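Local coordinates for protein endoglucanase (Ruminococcus champanellensis, PDB 6WQV) that probably cleaves internal beta-1,4 linkages of cellulose and related plant polysaccharides as a broad-specificity endoglucanase of glycoside hydrolase family 5, at residues V78-H83 with L116-E121; H120-L125 with Q164-G169; L250-T255 with G290-N295. All coordinates share one frame; numbering follows the deposited sequence.

Contact 1 (V78-H83 with L116-E121); sequences VSWIDH and LNIHHE. With GLC (alpha-D-glucopyranose), chain E; BGC (beta-D-glucopyranose), chain B.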
loop_
_atom_site.group_PDB
_atom_site.type_symbol
_atom_site.label_atom_id
_atom_site.label_comp_id
_atom_site.label_asym_id
_atom_site.label_seq_id
_atom_site.Cartn_x
_atom_site.Cartn_y
_atom_site.Cartn_z
ATOM N N VAL A 78 2.829 -4.542 -5.868
ATOM C CA VAL A 78 3.279 -5.587 -6.772
ATOM C C VAL A 78 2.574 -6.882 -6.430
ATOM O O VAL A 78 2.645 -7.353 -5.286
ATOM C CB VAL A 78 4.800 -5.796 -6.715
ATOM C CG1 VAL A 78 5.208 -6.920 -7.667
ATOM C CG2 VAL A 78 5.543 -4.511 -7.022
ATOM N N SER A 79 1.922 -7.480 -7.413
ATOM C CA SER A 79 1.384 -8.826 -7.280
ATOM C C SER A 79 2.393 -9.794 -7.872
ATOM O O SER A 79 2.764 -9.678 -9.044
ATOM C CB SER A 79 0.021 -8.946 -7.949
ATOM O OG SER A 79 -0.918 -8.138 -7.262
ATOM N N TRP A 80 2.869 -10.717 -7.042
ATOM C CA TRP A 80 3.901 -11.666 -7.433
ATOM C C TRP A 80 3.348 -13.019 -7.849
ATOM O O TRP A 80 4.070 -13.797 -8.479
ATOM C CB TRP A 80 4.880 -11.843 -6.264
ATOM C CG TRP A 80 5.487 -10.542 -5.790
ATOM C CD1 TRP A 80 4.941 -9.651 -4.909
ATOM C CD2 TRP A 80 6.757 -9.989 -6.184
ATOM N NE1 TRP A 80 5.794 -8.585 -4.721
ATOM C CE2 TRP A 80 6.908 -8.767 -5.494
ATOM C CE3 TRP A 80 7.775 -10.407 -7.050
ATOM C CZ2 TRP A 80 8.036 -7.957 -5.650
ATOM C CZ3 TRP A 80 8.898 -9.602 -7.195
ATOM C CH2 TRP A 80 9.022 -8.397 -6.493
ATOM N N ILE A 81 2.073 -13.288 -7.559
ATOM C CA ILE A 81 1.516 -14.631 -7.721
ATOM C C ILE A 81 1.707 -15.168 -9.140
ATOM O O ILE A 81 2.086 -16.327 -9.330
ATOM C CB ILE A 81 0.043 -14.655 -7.278
ATOM C CG1 ILE A 81 -0.536 -16.062 -7.386
ATOM C CG2 ILE A 81 -0.796 -13.679 -8.101
ATOM C CD1 ILE A 81 -1.958 -16.178 -6.866
ATOM N N ASP A 82 1.428 -14.351 -10.159
ATOM C CA ASP A 82 1.520 -14.859 -11.525
ATOM C C ASP A 82 2.956 -14.957 -12.026
ATOM O O ASP A 82 3.169 -15.337 -13.188
ATOM C CB ASP A 82 0.702 -14.003 -12.493
ATOM C CG ASP A 82 -0.749 -13.910 -12.102
ATOM O OD1 ASP A 82 -1.344 -14.941 -11.711
ATOM O OD2 ASP A 82 -1.294 -12.790 -12.187
ATOM N N HIS A 83 3.933 -14.620 -11.177
ATOM C CA HIS A 83 5.355 -14.647 -11.502
ATOM C C HIS A 83 6.139 -15.507 -10.521
ATOM O O HIS A 83 7.360 -15.360 -10.417
ATOM C CB HIS A 83 5.908 -13.218 -11.487
ATOM C CG HIS A 83 4.995 -12.237 -12.143
ATOM N ND1 HIS A 83 4.962 -12.057 -13.509
ATOM C CD2 HIS A 83 4.028 -11.438 -11.632
ATOM C CE1 HIS A 83 4.034 -11.167 -13.810
ATOM N NE2 HIS A 83 3.461 -10.768 -12.690
ATOM N N LEU A 116 7.499 -0.833 -1.298
ATOM C CA LEU A 116 7.365 -2.020 -2.132
ATOM C C LEU A 116 6.687 -3.109 -1.312
ATOM O O LEU A 116 7.129 -3.398 -0.193
ATOM C CB LEU A 116 8.758 -2.490 -2.559
ATOM C CG LEU A 116 8.834 -3.794 -3.353
ATOM C CD1 LEU A 116 8.118 -3.596 -4.679
ATOM C CD2 LEU A 116 10.262 -4.226 -3.567
ATOM N N ASN A 117 5.634 -3.721 -1.862
ATOM C CA ASN A 117 4.834 -4.701 -1.119
ATOM C C ASN A 117 4.666 -6.002 -1.902
ATOM O O ASN A 117 5.254 -6.207 -2.967
ATOM C CB ASN A 117 3.478 -4.109 -0.699
ATOM C CG ASN A 117 2.448 -4.094 -1.823
ATOM O OD1 ASN A 117 2.684 -4.588 -2.921
ATOM N ND2 ASN A 117 1.276 -3.522 -1.534
ATOM N N ILE A 118 3.893 -6.919 -1.308
ATOM C CA ILE A 118 3.157 -7.951 -2.032
ATOM C C ILE A 118 1.681 -7.568 -1.953
ATOM O O ILE A 118 1.220 -7.067 -0.918
ATOM C CB ILE A 118 3.426 -9.383 -1.525
ATOM C CG1 ILE A 118 2.756 -9.684 -0.183
ATOM C CG2 ILE A 118 4.926 -9.650 -1.400
ATOM C CD1 ILE A 118 3.043 -11.102 0.330
ATOM N N HIS A 119 0.946 -7.749 -3.058
ATOM C CA HIS A 119 -0.352 -7.103 -3.188
ATOM C C HIS A 119 -1.458 -8.139 -3.321
ATOM O O HIS A 119 -1.952 -8.645 -2.303
ATOM C CB HIS A 119 -0.318 -6.024 -4.282
ATOM C CG HIS A 119 -1.369 -4.971 -4.122
ATOM N ND1 HIS A 119 -1.218 -3.894 -3.270
ATOM C CD2 HIS A 119 -2.587 -4.829 -4.695
ATOM C CE1 HIS A 119 -2.294 -3.134 -3.336
ATOM N NE2 HIS A 119 -3.139 -3.679 -4.195
ATOM N N HIS A 120 -1.926 -8.446 -4.530
ATOM C CA HIS A 120 -3.071 -9.343 -4.689
ATOM C C HIS A 120 -2.618 -10.805 -4.662
ATOM O O HIS A 120 -2.625 -11.518 -5.669
ATOM C CB HIS A 120 -3.824 -9.043 -5.977
ATOM C CG HIS A 120 -4.492 -7.705 -6.012
ATOM N ND1 HIS A 120 -5.267 -7.226 -4.979
ATOM C CD2 HIS A 120 -4.538 -6.760 -6.986
ATOM C CE1 HIS A 120 -5.748 -6.039 -5.301
ATOM N NE2 HIS A 120 -5.321 -5.734 -6.517
ATOM N N GLU A 121 -2.258 -11.259 -3.459
ATOM C CA GLU A 121 -1.772 -12.611 -3.220
ATOM C C GLU A 121 -2.829 -13.503 -2.584
ATOM O O GLU A 121 -2.521 -14.628 -2.185
ATOM C CB GLU A 121 -0.553 -12.565 -2.297
ATOM C CG GLU A 121 0.594 -11.705 -2.816
ATOM C CD GLU A 121 1.175 -12.192 -4.139
ATOM O OE1 GLU A 121 1.514 -13.378 -4.304
ATOM O OE2 GLU A 121 1.318 -11.350 -5.046
HETATM C C1 GLC E . -7.675 -1.823 -1.666
HETATM C C2 GLC E . -6.703 -2.433 -2.658
HETATM C C3 GLC E . -6.588 -1.865 -4.007
HETATM C C4 GLC E . -7.954 -1.565 -4.577
HETATM C C5 GLC E . -8.592 -0.549 -3.660
HETATM C C6 GLC E . -9.888 0.050 -4.180
HETATM O O1 GLC E . -7.190 -0.849 -0.839
HETATM O O2 GLC E . -5.411 -2.522 -1.983
HETATM O O3 GLC E . -5.903 -2.873 -4.841
HETATM O O4 GLC E . -7.806 -1.079 -5.915
HETATM O O5 GLC E . -8.885 -1.201 -2.360
HETATM O O6 GLC E . -10.859 -0.894 -4.309
HETATM C C2 BGC B . -8.827 -0.890 -8.040
HETATM C C3 BGC B . -9.741 -1.577 -9.001
HETATM C C4 BGC B . -9.362 -3.019 -9.225
HETATM C C5 BGC B . -9.271 -3.773 -7.916
HETATM C C6 BGC B . -8.746 -5.170 -8.014
HETATM C C1 BGC B . -8.737 -1.643 -6.719
HETATM O O2 BGC B . -9.278 0.464 -7.789
HETATM O O3 BGC B . -9.708 -0.849 -10.280
HETATM O O4 BGC B . -10.416 -3.700 -10.002
HETATM O O5 BGC B . -8.342 -3.053 -7.000
HETATM O O6 BGC B . -8.898 -5.831 -6.753
#

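Contact 2 (H120-L125 with Q164-G169); sequences HENDWL and QPRLVG. Unlike the reference sequence in segment 164-169: Gln164 (reference Glu). With GLC (alpha-D-glucopyranose), chain E; BGC (beta-D-glucopyranose), chain B.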
loop_
_atom_site.group_PDB
_atom_site.type_symbol
_atom_site.label_atom_id
_atom_site.label_comp_id
_atom_site.label_asym_id
_atom_site.label_seq_id
_atom_site.Cartn_x
_atom_site.Cartn_y
_atom_site.Cartn_z
ATOM N N HIS A 120 -1.926 -8.446 -4.530
ATOM C CA HIS A 120 -3.071 -9.343 -4.689
ATOM C C HIS A 120 -2.618 -10.805 -4.662
ATOM O O HIS A 120 -2.625 -11.518 -5.669
ATOM C CB HIS A 120 -3.824 -9.043 -5.977
ATOM C CG HIS A 120 -4.492 -7.705 -6.012
ATOM N ND1 HIS A 120 -5.267 -7.226 -4.979
ATOM C CD2 HIS A 120 -4.538 -6.760 -6.986
ATOM C CE1 HIS A 120 -5.748 -6.039 -5.301
ATOM N NE2 HIS A 120 -5.321 -5.734 -6.517
ATOM N N GLU A 121 -2.258 -11.259 -3.459
ATOM C CA GLU A 121 -1.772 -12.611 -3.220
ATOM C C GLU A 121 -2.829 -13.503 -2.584
ATOM O O GLU A 121 -2.521 -14.628 -2.185
ATOM C CB GLU A 121 -0.553 -12.565 -2.297
ATOM C CG GLU A 121 0.594 -11.705 -2.816
ATOM C CD GLU A 121 1.175 -12.192 -4.139
ATOM O OE1 GLU A 121 1.514 -13.378 -4.304
ATOM O OE2 GLU A 121 1.318 -11.350 -5.046
ATOM N N ASN A 122 -4.070 -13.034 -2.481
ATOM C CA ASN A 122 -5.061 -13.711 -1.654
ATOM C C ASN A 122 -5.439 -15.102 -2.152
ATOM O O ASN A 122 -6.064 -15.850 -1.390
ATOM C CB ASN A 122 -6.297 -12.818 -1.543
ATOM C CG ASN A 122 -5.941 -11.357 -1.301
ATOM O OD1 ASN A 122 -6.057 -10.520 -2.197
ATOM N ND2 ASN A 122 -5.503 -11.047 -0.088
ATOM N N ASP A 123 -5.075 -15.487 -3.380
ATOM C CA ASP A 123 -5.390 -16.844 -3.818
ATOM C C ASP A 123 -4.650 -17.862 -2.963
ATOM O O ASP A 123 -5.153 -18.967 -2.743
ATOM C CB ASP A 123 -5.065 -17.073 -5.292
ATOM C CG ASP A 123 -6.153 -16.564 -6.219
ATOM O OD1 ASP A 123 -7.168 -16.031 -5.721
ATOM O OD2 ASP A 123 -5.990 -16.692 -7.454
ATOM N N TRP A 124 -3.453 -17.509 -2.475
ATOM C CA TRP A 124 -2.710 -18.374 -1.561
ATOM C C TRP A 124 -2.545 -17.810 -0.156
ATOM O O TRP A 124 -2.384 -18.591 0.783
ATOM C CB TRP A 124 -1.311 -18.700 -2.113
ATOM C CG TRP A 124 -0.414 -17.504 -2.275
ATOM C CD1 TRP A 124 -0.296 -16.728 -3.388
ATOM C CD2 TRP A 124 0.499 -16.948 -1.307
ATOM N NE1 TRP A 124 0.614 -15.729 -3.177
ATOM C CE2 TRP A 124 1.118 -15.838 -1.907
ATOM C CE3 TRP A 124 0.842 -17.280 0.012
ATOM C CZ2 TRP A 124 2.064 -15.055 -1.247
ATOM C CZ3 TRP A 124 1.785 -16.501 0.667
ATOM C CH2 TRP A 124 2.386 -15.405 0.037
ATOM N N LEU A 125 -2.616 -16.486 0.019
ATOM C CA LEU A 125 -2.379 -15.833 1.312
ATOM C C LEU A 125 -3.654 -15.893 2.156
ATOM O O LEU A 125 -4.343 -14.897 2.398
ATOM C CB LEU A 125 -1.913 -14.399 1.088
ATOM C CG LEU A 125 -1.411 -13.612 2.298
ATOM C CD1 LEU A 125 -0.038 -14.120 2.727
ATOM C CD2 LEU A 125 -1.354 -12.107 2.026
ATOM N N GLN A 164 -3.826 -6.547 1.988
ATOM C CA GLN A 164 -5.124 -6.634 2.659
ATOM C C GLN A 164 -5.461 -8.086 2.961
ATOM O O GLN A 164 -6.441 -8.631 2.446
ATOM C CB GLN A 164 -6.219 -6.005 1.802
ATOM C CG GLN A 164 -6.191 -4.513 1.781
ATOM C CD GLN A 164 -7.437 -3.932 1.166
ATOM O OE1 GLN A 164 -7.843 -4.320 0.069
ATOM N NE2 GLN A 164 -8.077 -3.015 1.886
ATOM N N PRO A 165 -4.659 -8.749 3.796
ATOM C CA PRO A 165 -4.955 -10.149 4.131
ATOM C C PRO A 165 -6.337 -10.271 4.759
ATOM O O PRO A 165 -6.709 -9.490 5.638
ATOM C CB PRO A 165 -3.844 -10.513 5.121
ATOM C CG PRO A 165 -3.467 -9.198 5.754
ATOM C CD PRO A 165 -3.573 -8.195 4.617
ATOM N N ARG A 166 -7.105 -11.252 4.296
ATOM C CA ARG A 166 -8.510 -11.316 4.672
ATOM C C ARG A 166 -9.091 -12.666 4.273
ATOM O O ARG A 166 -8.444 -13.470 3.599
ATOM C CB ARG A 166 -9.286 -10.183 3.999
ATOM C CG ARG A 166 -9.404 -10.363 2.491
ATOM C CD ARG A 166 -9.890 -9.102 1.817
ATOM N NE ARG A 166 -10.054 -9.258 0.374
ATOM C CZ ARG A 166 -9.089 -9.055 -0.515
ATOM N NH1 ARG A 166 -7.878 -8.702 -0.118
ATOM N NH2 ARG A 166 -9.339 -9.205 -1.812
ATOM N N LEU A 167 -10.327 -12.904 4.716
ATOM C CA LEU A 167 -11.052 -14.126 4.373
ATOM C C LEU A 167 -11.925 -13.868 3.156
ATOM O O LEU A 167 -13.075 -13.443 3.269
ATOM C CB LEU A 167 -11.923 -14.566 5.539
ATOM C CG LEU A 167 -11.223 -15.222 6.718
ATOM C CD1 LEU A 167 -12.253 -15.405 7.828
ATOM C CD2 LEU A 167 -10.593 -16.535 6.302
ATOM N N VAL A 168 -11.389 -14.160 1.975
ATOM C CA VAL A 168 -12.113 -13.864 0.746
ATOM C C VAL A 168 -13.358 -14.736 0.667
ATOM O O VAL A 168 -13.295 -15.955 0.863
ATOM C CB VAL A 168 -11.196 -14.065 -0.470
ATOM C CG1 VAL A 168 -11.955 -13.813 -1.758
ATOM C CG2 VAL A 168 -9.998 -13.139 -0.373
ATOM N N GLY A 169 -14.502 -14.109 0.395
ATOM C CA GLY A 169 -15.759 -14.817 0.279
ATOM C C GLY A 169 -16.502 -15.035 1.580
ATOM O O GLY A 169 -17.663 -15.468 1.546
HETATM C C1 GLC E . -7.675 -1.823 -1.666
HETATM C C2 GLC E . -6.703 -2.433 -2.658
HETATM C C3 GLC E . -6.588 -1.865 -4.007
HETATM C C4 GLC E . -7.954 -1.565 -4.577
HETATM C C5 GLC E . -8.592 -0.549 -3.660
HETATM C C6 GLC E . -9.888 0.050 -4.180
HETATM O O1 GLC E . -7.190 -0.849 -0.839
HETATM O O2 GLC E . -5.411 -2.522 -1.983
HETATM O O3 GLC E . -5.903 -2.873 -4.841
HETATM O O4 GLC E . -7.806 -1.079 -5.915
HETATM O O5 GLC E . -8.885 -1.201 -2.360
HETATM O O6 GLC E . -10.859 -0.894 -4.309
HETATM C C2 BGC B . -8.827 -0.890 -8.040
HETATM C C3 BGC B . -9.741 -1.577 -9.001
HETATM C C4 BGC B . -9.362 -3.019 -9.225
HETATM C C5 BGC B . -9.271 -3.773 -7.916
HETATM C C6 BGC B . -8.746 -5.170 -8.014
HETATM C C1 BGC B . -8.737 -1.643 -6.719
HETATM O O2 BGC B . -9.278 0.464 -7.789
HETATM O O3 BGC B . -9.708 -0.849 -10.280
HETATM O O4 BGC B . -10.416 -3.700 -10.002
HETATM O O5 BGC B . -8.342 -3.053 -7.000
HETATM O O6 BGC B . -8.898 -5.831 -6.753
HETATM O O HOH W 1 -4.089 -8.747 0.063
HETATM O O HOH W 2 -5.881 -12.601 1.987
HETATM O O HOH W 3 -7.261 -15.083 1.176
HETATM O O HOH W 4 -7.383 -9.141 -4.122
#

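Contact 3 (L250-T255 with G290-N295); sequences LNTSGT and GALNKN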
loop_
_atom_site.group_PDB
_atom_site.type_symbol
_atom_site.label_atom_id
_atom_site.label_comp_id
_atom_site.label_asym_id
_atom_site.label_seq_id
_atom_site.Cartn_x
_atom_site.Cartn_y
_atom_site.Cartn_z
ATOM N N LEU A 250 -15.750 5.245 -1.920
ATOM C CA LEU A 250 -15.426 3.927 -2.460
ATOM C C LEU A 250 -16.615 3.173 -3.037
ATOM O O LEU A 250 -16.403 2.295 -3.882
ATOM C CB LEU A 250 -14.762 3.058 -1.379
ATOM C CG LEU A 250 -14.258 1.670 -1.777
ATOM C CD1 LEU A 250 -13.310 1.731 -2.969
ATOM C CD2 LEU A 250 -13.575 0.990 -0.580
ATOM N N ASN A 251 -17.844 3.483 -2.631
ATOM C CA ASN A 251 -19.031 2.797 -3.133
ATOM C C ASN A 251 -19.400 3.373 -4.492
ATOM O O ASN A 251 -19.816 4.533 -4.590
ATOM C CB ASN A 251 -20.173 3.001 -2.143
ATOM C CG ASN A 251 -21.417 2.198 -2.498
ATOM O OD1 ASN A 251 -21.497 1.582 -3.561
ATOM N ND2 ASN A 251 -22.396 2.212 -1.602
ATOM N N THR A 252 -19.260 2.569 -5.550
ATOM C CA THR A 252 -19.607 3.065 -6.876
ATOM C C THR A 252 -21.094 3.380 -7.007
ATOM O O THR A 252 -21.474 4.124 -7.917
ATOM C CB THR A 252 -19.182 2.081 -7.969
ATOM O OG1 THR A 252 -19.777 0.801 -7.727
ATOM C CG2 THR A 252 -17.667 1.933 -8.013
ATOM N N SER A 253 -21.938 2.833 -6.130
ATOM C CA SER A 253 -23.365 3.128 -6.114
ATOM C C SER A 253 -23.742 4.177 -5.077
ATOM O O SER A 253 -24.919 4.543 -4.980
ATOM C CB SER A 253 -24.163 1.848 -5.840
ATOM O OG SER A 253 -23.977 0.899 -6.873
ATOM N N GLY A 254 -22.778 4.667 -4.300
ATOM C CA GLY A 254 -23.083 5.576 -3.219
ATOM C C GLY A 254 -23.123 7.031 -3.630
ATOM O O GLY A 254 -22.822 7.396 -4.763
ATOM N N THR A 255 -23.493 7.865 -2.662
ATOM C CA THR A 255 -23.711 9.280 -2.909
ATOM C C THR A 255 -22.474 9.935 -3.514
ATOM O O THR A 255 -21.336 9.545 -3.247
ATOM C CB THR A 255 -24.036 9.980 -1.585
ATOM O OG1 THR A 255 -24.323 11.363 -1.827
ATOM C CG2 THR A 255 -22.843 9.886 -0.622
ATOM N N GLY A 290 -8.623 7.557 -1.245
ATOM C CA GLY A 290 -9.055 8.168 -2.492
ATOM C C GLY A 290 -10.553 8.319 -2.457
ATOM O O GLY A 290 -11.227 7.827 -1.551
ATOM N N ALA A 291 -11.070 9.044 -3.444
ATOM C CA ALA A 291 -12.509 9.193 -3.633
ATOM C C ALA A 291 -12.790 9.042 -5.121
ATOM O O ALA A 291 -12.168 9.720 -5.943
ATOM C CB ALA A 291 -13.027 10.548 -3.134
ATOM N N LEU A 292 -13.711 8.147 -5.455
ATOM C CA LEU A 292 -14.042 7.870 -6.845
ATOM C C LEU A 292 -14.481 9.129 -7.571
ATOM O O LEU A 292 -15.178 9.981 -7.013
ATOM C CB LEU A 292 -15.235 6.923 -6.889
ATOM C CG LEU A 292 -15.059 5.512 -6.351
ATOM C CD1 LEU A 292 -16.418 4.924 -5.995
ATOM C CD2 LEU A 292 -14.385 4.638 -7.371
ATOM N N ASN A 293 -14.139 9.208 -8.859
ATOM C CA ASN A 293 -14.712 10.252 -9.694
ATOM C C ASN A 293 -16.188 9.959 -9.929
ATOM O O ASN A 293 -16.535 8.954 -10.561
ATOM C CB ASN A 293 -14.030 10.345 -11.054
ATOM C CG ASN A 293 -14.763 11.301 -11.983
ATOM O OD1 ASN A 293 -15.281 12.328 -11.542
ATOM N ND2 ASN A 293 -14.834 10.958 -13.260
ATOM N N LYS A 294 -17.058 10.845 -9.437
ATOM C CA LYS A 294 -18.496 10.770 -9.659
ATOM C C LYS A 294 -18.989 12.057 -10.309
ATOM O O LYS A 294 -20.141 12.464 -10.123
ATOM C CB LYS A 294 -19.235 10.484 -8.351
ATOM C CG LYS A 294 -18.966 9.087 -7.801
ATOM C CD LYS A 294 -19.558 8.910 -6.411
ATOM C CE LYS A 294 -19.369 7.488 -5.907
ATOM N NZ LYS A 294 -19.701 7.367 -4.460
ATOM N N ASN A 295 -18.096 12.715 -11.062
ATOM C CA ASN A 295 -18.408 13.963 -11.755
ATOM C C ASN A 295 -18.905 15.005 -10.755
ATOM O O ASN A 295 -19.878 15.728 -10.980
ATOM C CB ASN A 295 -19.360 13.693 -12.913
ATOM C CG ASN A 295 -18.782 12.661 -13.877
ATOM O OD1 ASN A 295 -19.419 11.656 -14.192
ATOM N ND2 ASN A 295 -17.543 12.892 -14.316
#

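Contact 1 (V78-H83 with L116-E121)
The Trp80 indole carries Val78 CG1 over one face, offset toward the rim, while the carbonyl of Asn117 comes in at its edge. NE1 donates to Asn117 O at 3.0 Å, almost perfectly straight (178°), in the ring plane and on a carbonyl lone pair. Ile118 CG2 touches the same ring obliquely, 3.5 Å from CD1. The His120 ring has His119 CD2 above its centre, on one face. His119, its CG anti to the backbone N, meets its partners at the ring edge: ND1 accepts from Asn117 ND2, which lies in the ring plane at 3.1 Å, and NE2 shares a 3.0 Å hydrogen bond with O3 of the bound glucose GLC. The N-H arriving at ND1 fixes the ring's rotation. Asn117 works with both ends of its amide, since OD1 also takes the Val78 N-H at 3.0 Å. An alanine here would lose both amide bonds and would probably loosen the orientation of His119 toward the sugar. Farther along, Glu121 bends at chi2 and sets OE2, through its syn lone pair, 2.6 Å from Trp80 N, with a weak second bond to Ile81 N; OE1 goes to Trp124. Ser79 OG accepts from His120 N at 2.9 Å and is also hydrogen-bonded to Asp34 O. Segment 78-83 follows strand 73-76, while 116-121 takes in the end of adjacent strand 113-117 and the loop beyond, at the barrel end where family 5 enzymes carry the active site; helix 94-108 packs on Val78, Trp80 and Leu116, helix 129-149 on Trp80, Leu116 and Ile118.

Contact 2 (H120-L125 with Q164-G169)
His120 opens the segment at the sugars, its CE1 3.2 Å from O3 of GLC and also near O6 of the adjoining BGC. Glu121 follows with its carbonyl accepting from both Trp124 N and Leu125 N, which curls the chain into a compact turn. Asn122 then carries the contact, mostly through water. Its ND2 donates to two water molecules: water 1, at 2.7 Å, accepts from Gln164 N as well, and water 2 accepts from Arg166 N and lies 2.8 Å from Leu125 O. On the other branch, OD1 accepts a hydrogen bond from water 4, which in turn accepts from Arg166 NH2 at 3.0 Å. Amide and guanidinium planes stand 66° apart, so the two groups cross rather than stack. Arg166 reaches across on an extended chain and is held by NH1 to Gln164 O at 2.9 Å, in the guanidinium plane, and by a salt bridge from NE to Glu173. Asn122 CB also rests on Val168 CG2. Trp124 turns back to give its indole N-H to Glu121 OE1 at 2.8 Å, and Leu125 closes the walk with CD2 lightly against Pro165 CB. Gln164 stands where the reference sequence has glutamate, its OE1 3.0 Å from GLC C1. A glutamate after barrel strand four is the usual acid/base of family 5, so these loops following strands 113-117 and 157-160 probably flank the catalytic centre of a TIM barrel.

Contact 3 (L250-T255 with G290-N295)
Lys294 and Leu292 both leave the loop after strand 284-289 in the direction of 250-255, with CG anti to the carbonyl carbon in each, and they meet it in quite different ways. The lysine is fully extended beyond CG and drives its ammonium end-on into a ring of backbone carbonyls. NZ donates to Asn251 O at 2.8 Å, lying in that carbonyl's plane, and to Thr255 O at 3.0 Å from above the plane; a weaker bond goes to Gly254 O at 3.1 Å. Phe248 O, just before the segment, is a further acceptor, so four backbone carbonyls grip the ammonium group. The leucine instead lays CD1 against the backbone, 3.4 Å from Leu250 O, and touches Thr252 CG2 at 3.8 Å as the two side chains cross obliquely. The Leu250 side chain sets off away from 290-295 and lies near the bound glucose, in the glycan pocket. Asn251 O serves twice, also accepting from Gly254 N at 3.0 Å, which closes a type I beta turn. Within that turn Asn251 OD1 takes the Ser253 N-H from above its amide plane. The result is an Asx turn overlapping a type I turn, and a second Asx turn, from Asn293 to Asn295, follows in the partner loop. The pair joins the loop between helices 246-249 and 263-278 to the one after strand 284-289, at the rim of the TIM barrel.

How the contacts relate
Contact 1 is the buried one, contact 2 is partly buried and contact 3 lies at the surface, with centres about 11, 15 and 20 Å from the centre of the chain. Contacts 1 and 2 share His120 and Glu121, and touch where Ile81 CD1 meets Asp123 CB at 3.6 Å; contact 3 stands apart, its nearest atoms about 7 Å from contact 2. Each joins the chain beyond two adjacent barrel strands: second and third, third and fourth, sixth and seventh. Each includes at least one glycan-pocket residue. Their chemistry shifts outward: direct side-chain to backbone bonds and aromatic packing in contact 1, water-mediated links in contact 2, and an ammonium group on backbone carbonyls beside a leucine methyl in contact 3.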